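Long-range contact in ferredoxin--NADP reductase, apicoplast (Plasmodium falciparum, PDB 3JQQ), which transfers electrons between ferredoxin and NADP(H) through a bound FAD in the apicoplast and may support the last step of isoprenoid precursor synthesis: residues B[182-193]-B[207-215]. The protein carries 1 engineered substitution. Sequence-based numbering, arbitrary orientation.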
ATOM      1  N   ILE B 182      13.086   5.899   2.796  1.00 19.29           N
ATOM      2  CA  ILE B 182      14.451   6.382   2.981  1.00 19.39           C
ATOM      3  C   ILE B 182      14.750   6.558   4.474  1.00 19.42           C
ATOM      4  O   ILE B 182      15.908   6.595   4.888  1.00 19.39           O
ATOM      5  CB  ILE B 182      14.712   7.698   2.204  1.00 19.37           C
ATOM      6  CG1 ILE B 182      16.208   8.033   2.189  1.00 19.44           C
ATOM      7  CG2 ILE B 182      13.903   8.843   2.793  1.00 19.23           C
ATOM      8  CD1 ILE B 182      17.006   7.272   1.151  1.00 19.05           C
ATOM      9  N   SER B 183      13.691   6.631   5.277  1.00 19.47           N
ATOM     10  CA  SER B 183      13.804   6.932   6.706  1.00 19.61           C
ATOM     11  C   SER B 183      14.885   6.161   7.473  1.00 19.87           C
ATOM     12  O   SER B 183      15.757   6.776   8.086  1.00 20.11           O
ATOM     13  CB  SER B 183      12.445   6.792   7.398  1.00 19.48           C
ATOM     14  OG  SER B 183      11.670   7.963   7.211  1.00 19.15           O
ATOM     15  N   PRO B 184      14.832   4.819   7.458  1.00 20.03           N
ATOM     16  CA  PRO B 184      15.847   4.086   8.215  1.00 20.19           C
ATOM     17  C   PRO B 184      17.252   4.283   7.649  1.00 20.39           C
ATOM     18  O   PRO B 184      18.236   4.101   8.367  1.00 20.34           O
ATOM     19  CB  PRO B 184      15.414   2.623   8.063  1.00 20.22           C
ATOM     20  CG  PRO B 184      14.604   2.594   6.814  1.00 20.15           C
ATOM     21  CD  PRO B 184      13.894   3.918   6.768  1.00 20.03           C
ATOM     22  N   TYR B 185      17.345   4.651   6.375  1.00 20.59           N
ATOM     23  CA  TYR B 185      18.644   4.905   5.764  1.00 21.01           C
ATOM     24  C   TYR B 185      19.215   6.231   6.254  1.00 21.39           C
ATOM     25  O   TYR B 185      20.432   6.380   6.394  1.00 21.42           O
ATOM     26  CB  TYR B 185      18.548   4.883   4.237  1.00 20.91           C
ATOM     27  CG  TYR B 185      18.029   3.577   3.678  1.00 20.76           C
ATOM     28  CD1 TYR B 185      17.121   3.561   2.628  1.00 20.43           C
ATOM     29  CD2 TYR B 185      18.439   2.359   4.209  1.00 20.55           C
ATOM     30  CE1 TYR B 185      16.644   2.369   2.112  1.00 20.33           C
ATOM     31  CE2 TYR B 185      17.965   1.160   3.704  1.00 20.29           C
ATOM     32  CZ  TYR B 185      17.068   1.171   2.654  1.00 20.46           C
ATOM     33  OH  TYR B 185      16.593  -0.021   2.146  1.00 19.84           O
ATOM     34  N   ILE B 186      18.331   7.191   6.514  1.00 21.87           N
ATOM     35  CA  ILE B 186      18.730   8.453   7.124  1.00 22.33           C
ATOM     36  C   ILE B 186      19.252   8.183   8.532  1.00 22.93           C
ATOM     37  O   ILE B 186      20.256   8.759   8.957  1.00 22.86           O
ATOM     38  CB  ILE B 186      17.551   9.445   7.193  1.00 22.31           C
ATOM     39  CG1 ILE B 186      17.029   9.756   5.784  1.00 22.01           C
ATOM     40  CG2 ILE B 186      17.958  10.719   7.919  1.00 22.04           C
ATOM     41  CD1 ILE B 186      18.104  10.183   4.805  1.00 20.99           C
ATOM     42  N   SER B 187      18.566   7.296   9.247  1.00 23.53           N
ATOM     43  CA  SER B 187      18.980   6.896  10.587  1.00 24.30           C
ATOM     44  C   SER B 187      20.369   6.266  10.541  1.00 24.80           C
ATOM     45  O   SER B 187      21.268   6.642  11.304  1.00 24.77           O
ATOM     46  CB  SER B 187      17.973   5.906  11.176  1.00 24.34           C
ATOM     47  OG  SER B 187      18.381   5.455  12.456  1.00 24.68           O
ATOM     48  N   PHE B 188      20.542   5.309   9.636  1.00 25.54           N
ATOM     49  CA  PHE B 188      21.839   4.681   9.431  1.00 26.33           C
ATOM     50  C   PHE B 188      22.942   5.714   9.183  1.00 26.97           C
ATOM     51  O   PHE B 188      23.997   5.674   9.819  1.00 26.98           O
ATOM     52  CB  PHE B 188      21.792   3.693   8.263  1.00 26.21           C
ATOM     53  CG  PHE B 188      20.887   2.515   8.491  1.00 26.18           C
ATOM     54  CD1 PHE B 188      20.473   1.732   7.425  1.00 26.21           C
ATOM     55  CD2 PHE B 188      20.441   2.195   9.765  1.00 26.36           C
ATOM     56  CE1 PHE B 188      19.643   0.645   7.623  1.00 26.36           C
ATOM     57  CE2 PHE B 188      19.605   1.109   9.970  1.00 26.19           C
ATOM     58  CZ  PHE B 188      19.207   0.334   8.897  1.00 26.35           C
ATOM     59  N   LEU B 189      22.693   6.630   8.249  1.00 27.80           N
ATOM     60  CA  LEU B 189      23.705   7.612   7.855  1.00 28.69           C
ATOM     61  C   LEU B 189      24.086   8.526   9.010  1.00 29.40           C
ATOM     62  O   LEU B 189      25.251   8.897   9.163  1.00 29.49           O
ATOM     63  CB  LEU B 189      23.217   8.446   6.663  1.00 28.64           C
ATOM     64  CG  LEU B 189      23.068   7.740   5.312  1.00 28.58           C
ATOM     65  CD1 LEU B 189      22.411   8.667   4.299  1.00 28.03           C
ATOM     66  CD2 LEU B 189      24.418   7.256   4.800  1.00 28.52           C
ATOM     67  N   LYS B 190      23.098   8.892   9.819  1.00 30.26           N
ATOM     68  CA  LYS B 190      23.347   9.747  10.971  1.00 31.04           C
ATOM     69  C   LYS B 190      24.246   9.048  11.985  1.00 31.61           C
ATOM     70  O   LYS B 190      25.077   9.690  12.625  1.00 31.73           O
ATOM     71  CB  LYS B 190      22.030  10.192  11.615  1.00 31.00           C
ATOM     72  CG  LYS B 190      21.289  11.254  10.813  1.00 30.90           C
ATOM     73  CD  LYS B 190      19.902  11.519  11.384  1.00 30.99           C
ATOM     74  CE  LYS B 190      19.202  12.647  10.640  1.00 30.59           C
ATOM     75  NZ  LYS B 190      17.806  12.827  11.115  1.00 30.67           N
ATOM     76  N   LYS B 191      24.090   7.735  12.127  1.00 32.32           N
ATOM     77  CA  LYS B 191      24.968   6.978  13.016  1.00 33.00           C
ATOM     78  C   LYS B 191      26.366   6.821  12.424  1.00 33.36           C
ATOM     79  O   LYS B 191      27.365   7.064  13.098  1.00 33.45           O
ATOM     80  CB  LYS B 191      24.391   5.599  13.343  1.00 33.09           C
ATOM     81  CG  LYS B 191      25.362   4.719  14.123  1.00 33.21           C
ATOM     82  CD  LYS B 191      24.804   3.327  14.369  1.00 33.77           C
ATOM     83  CE  LYS B 191      25.872   2.399  14.936  1.00 33.97           C
ATOM     84  NZ  LYS B 191      26.416   2.885  16.238  1.00 34.08           N
ATOM     85  N   LEU B 192      26.429   6.418  11.158  1.00 33.78           N
ATOM     86  CA  LEU B 192      27.702   6.123  10.507  1.00 34.19           C
ATOM     87  C   LEU B 192      28.583   7.360  10.341  1.00 34.41           C
ATOM     88  O   LEU B 192      29.787   7.313  10.599  1.00 34.61           O
ATOM     89  CB  LEU B 192      27.467   5.459   9.145  1.00 34.23           C
ATOM     90  CG  LEU B 192      26.681   4.144   9.124  1.00 34.38           C
ATOM     91  CD1 LEU B 192      26.181   3.834   7.717  1.00 34.51           C
ATOM     92  CD2 LEU B 192      27.517   2.991   9.658  1.00 34.82           C
ATOM     93  N   PHE B 193      27.984   8.465   9.910  1.00 34.59           N
ATOM     94  CA  PHE B 193      28.740   9.684   9.631  1.00 34.68           C
ATOM     95  C   PHE B 193      28.744  10.664  10.806  1.00 34.74           C
ATOM     96  O   PHE B 193      29.171  11.809  10.663  1.00 34.76           O
ATOM     97  CB  PHE B 193      28.213  10.372   8.370  1.00 34.67           C
ATOM     98  CG  PHE B 193      28.433   9.582   7.109  1.00 34.90           C
ATOM     99  CD1 PHE B 193      29.706   9.184   6.736  1.00 34.93           C
ATOM    100  CD2 PHE B 193      27.365   9.253   6.286  1.00 34.84           C
ATOM    101  CE1 PHE B 193      29.909   8.462   5.574  1.00 35.19           C
ATOM    102  CE2 PHE B 193      27.562   8.534   5.123  1.00 35.06           C
ATOM    103  CZ  PHE B 193      28.835   8.138   4.765  1.00 35.21           C
ATOM    104  N   TYR B 207      34.145   6.308  10.056  1.00 43.56           N
ATOM    105  CA  TYR B 207      33.623   5.339   9.101  1.00 43.48           C
ATOM    106  C   TYR B 207      34.068   5.682   7.685  1.00 43.34           C
ATOM    107  O   TYR B 207      33.970   6.832   7.258  1.00 43.45           O
ATOM    108  CB  TYR B 207      32.096   5.278   9.181  1.00 43.55           C
ATOM    109  CG  TYR B 207      31.454   4.484   8.067  1.00 43.62           C
ATOM    110  CD1 TYR B 207      31.581   3.102   8.010  1.00 43.53           C
ATOM    111  CD2 TYR B 207      30.718   5.116   7.074  1.00 43.59           C
ATOM    112  CE1 TYR B 207      30.995   2.374   6.992  1.00 43.52           C
ATOM    113  CE2 TYR B 207      30.128   4.395   6.054  1.00 43.63           C
ATOM    114  CZ  TYR B 207      30.270   3.025   6.018  1.00 43.57           C
ATOM    115  OH  TYR B 207      29.684   2.304   5.003  1.00 43.53           O
ATOM    116  N   THR B 208      34.559   4.683   6.959  1.00 43.00           N
ATOM    117  CA  THR B 208      35.076   4.917   5.613  1.00 42.61           C
ATOM    118  C   THR B 208      34.719   3.813   4.612  1.00 42.10           C
ATOM    119  O   THR B 208      35.515   3.482   3.733  1.00 42.11           O
ATOM    120  CB  THR B 208      36.603   5.153   5.627  1.00 42.74           C
ATOM    121  OG1 THR B 208      37.225   4.257   6.556  1.00 42.83           O
ATOM    122  CG2 THR B 208      36.910   6.586   6.039  1.00 42.78           C
ATOM    123  N   GLY B 209      33.518   3.256   4.746  1.00 41.38           N
ATOM    124  CA  GLY B 209      33.005   2.298   3.770  1.00 40.37           C
ATOM    125  C   GLY B 209      32.320   3.017   2.621  1.00 39.63           C
ATOM    126  O   GLY B 209      32.275   4.247   2.595  1.00 39.61           O
ATOM    127  N   TYR B 210      31.788   2.261   1.665  1.00 38.84           N
ATOM    128  CA  TYR B 210      31.099   2.868   0.530  1.00 37.97           C
ATOM    129  C   TYR B 210      29.611   2.533   0.524  1.00 36.96           C
ATOM    130  O   TYR B 210      29.223   1.371   0.637  1.00 36.89           O
ATOM    131  CB  TYR B 210      31.741   2.452  -0.796  1.00 38.26           C
ATOM    132  CG  TYR B 210      31.451   3.415  -1.929  1.00 39.22           C
ATOM    133  CD1 TYR B 210      31.796   4.756  -1.825  1.00 40.10           C
ATOM    134  CD2 TYR B 210      30.841   2.985  -3.102  1.00 40.03           C
ATOM    135  CE1 TYR B 210      31.536   5.644  -2.851  1.00 40.60           C
ATOM    136  CE2 TYR B 210      30.574   3.867  -4.138  1.00 40.55           C
ATOM    137  CZ  TYR B 210      30.927   5.196  -4.004  1.00 40.78           C
ATOM    138  OH  TYR B 210      30.672   6.083  -5.031  1.00 41.41           O
ATOM    139  N   ILE B 211      28.788   3.567   0.390  1.00 35.65           N
ATOM    140  CA  ILE B 211      27.334   3.406   0.394  1.00 34.34           C
ATOM    141  C   ILE B 211      26.730   3.834  -0.938  1.00 33.38           C
ATOM    142  O   ILE B 211      26.991   4.934  -1.425  1.00 33.30           O
ATOM    143  CB  ILE B 211      26.692   4.222   1.532  1.00 34.40           C
ATOM    144  CG1 ILE B 211      27.242   3.759   2.891  1.00 34.24           C
ATOM    145  CG2 ILE B 211      25.174   4.106   1.486  1.00 34.37           C
ATOM    146  CD1 ILE B 211      26.944   4.717   4.025  1.00 34.23           C
ATOM    147  N   THR B 212      25.928   2.955  -1.529  1.00 32.11           N
ATOM    148  CA  THR B 212      25.237   3.269  -2.771  1.00 30.92           C
ATOM    149  C   THR B 212      23.737   3.309  -2.524  1.00 30.02           C
ATOM    150  O   THR B 212      23.148   2.336  -2.055  1.00 29.93           O
ATOM    151  CB  THR B 212      25.537   2.235  -3.870  1.00 30.97           C
ATOM    152  OG1 THR B 212      26.948   1.986  -3.925  1.00 31.20           O
ATOM    153  CG2 THR B 212      25.059   2.744  -5.223  1.00 30.78           C
ATOM    154  N   ILE B 213      23.122   4.441  -2.841  1.00 28.91           N
ATOM    155  CA  ILE B 213      21.711   4.635  -2.557  1.00 27.71           C
ATOM    156  C   ILE B 213      20.883   4.730  -3.830  1.00 27.00           C
ATOM    157  O   ILE B 213      21.181   5.523  -4.723  1.00 26.94           O
ATOM    158  CB  ILE B 213      21.484   5.891  -1.700  1.00 27.71           C
ATOM    159  CG1 ILE B 213      22.410   5.866  -0.482  1.00 27.49           C
ATOM    160  CG2 ILE B 213      20.027   5.993  -1.276  1.00 27.58           C
ATOM    161  CD1 ILE B 213      22.014   6.831   0.607  1.00 27.70           C
ATOM    162  N   TYR B 214      19.849   3.901  -3.908  1.00 26.11           N
ATOM    163  CA  TYR B 214      18.897   3.949  -5.006  1.00 25.37           C
ATOM    164  C   TYR B 214      17.553   4.377  -4.436  1.00 24.53           C
ATOM    165  O   TYR B 214      16.949   3.657  -3.641  1.00 24.55           O
ATOM    166  CB  TYR B 214      18.781   2.583  -5.680  1.00 25.60           C
ATOM    167  CG  TYR B 214      20.079   2.067  -6.261  1.00 26.34           C
ATOM    168  CD1 TYR B 214      20.821   1.097  -5.600  1.00 27.04           C
ATOM    169  CD2 TYR B 214      20.559   2.547  -7.472  1.00 27.16           C
ATOM    170  CE1 TYR B 214      22.007   0.619  -6.130  1.00 27.64           C
ATOM    171  CE2 TYR B 214      21.743   2.076  -8.008  1.00 27.83           C
ATOM    172  CZ  TYR B 214      22.462   1.114  -7.333  1.00 27.95           C
ATOM    173  OH  TYR B 214      23.639   0.643  -7.867  1.00 28.71           O
ATOM    174  N   TYR B 215      17.090   5.554  -4.838  1.00 23.49           N
ATOM    175  CA  TYR B 215      15.947   6.172  -4.185  1.00 22.61           C
ATOM    176  C   TYR B 215      14.906   6.612  -5.205  1.00 22.44           C
ATOM    177  O   TYR B 215      15.158   7.488  -6.033  1.00 22.48           O
ATOM    178  CB  TYR B 215      16.428   7.351  -3.330  1.00 22.42           C
ATOM    179  CG  TYR B 215      15.381   8.001  -2.450  1.00 21.20           C
ATOM    180  CD1 TYR B 215      14.252   7.306  -2.038  1.00 19.59           C
ATOM    181  CD2 TYR B 215      15.545   9.309  -2.004  1.00 20.30           C
ATOM    182  CE1 TYR B 215      13.306   7.904  -1.227  1.00 18.26           C
ATOM    183  CE2 TYR B 215      14.605   9.915  -1.194  1.00 19.26           C
ATOM    184  CZ  TYR B 215      13.487   9.207  -0.808  1.00 18.81           C
ATOM    185  OH  TYR B 215      12.549   9.808   0.003  1.00 18.31           O
TER
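Ile182 lies across one face of the Tyr215 ring, its CB 3.9 Å from the ring centroid, a CH-pi contact displaced toward the hydroxyl end. With CG1 anti to the backbone N (chi1 -169°), the two branches are spread along the ring: CG2 sits beside CZ and OH, while CD1 reaches back over CG and CD2 and also meets Ile213 CG2 at 4.1 Å. The buried Tyr215 hydroxyl is held by hydrogen bonds to Gly179 O and Leu224 N. On helix 183-192, Leu189 divides its methyls between two strand residues. CD2 touches Ile211 CD1 at 3.7 Å, and CD1 meets Ile213 CD1 tip to tip.

Helix 183-192 and strand 211-215 run nearly antiparallel (158°), their axes 11.4 Å apart, as in the right-handed beta-alpha-beta crossover of a Rossmann-like NADP-binding domain; the helix follows strand 173-178, and the chain returns in the neighbouring parallel strand. Every second strand residue, Ile211, Ile213 and Tyr215, points toward the helix, and the helix-strand packing is largely apolar, with no hydrogen bond between the two segments. The Tyr215 side chain lies about 7 Å from the bound adenosine-2'-5'-diphosphate, nearest atoms.

At the other end, Ile211 CD1 is shared by Leu189, Leu192 CD1 and the Phe193 ring, whose CZ lies 4.0 Å away. The edge of Tyr207 is turned toward the face of Phe193 in an offset edge-to-face pair, centroids 5.7 Å apart and planes at 62°, with Tyr207 CD2 3.8 Å from Phe193 CE1. Leu192 CD2 stands over the centre of one Tyr207 face, and Gly209 N lies above the opposite face near the rim. Tyr207 OH is hydrogen-bonded to Thr171 O, and Phe193 also stacks with Tyr236.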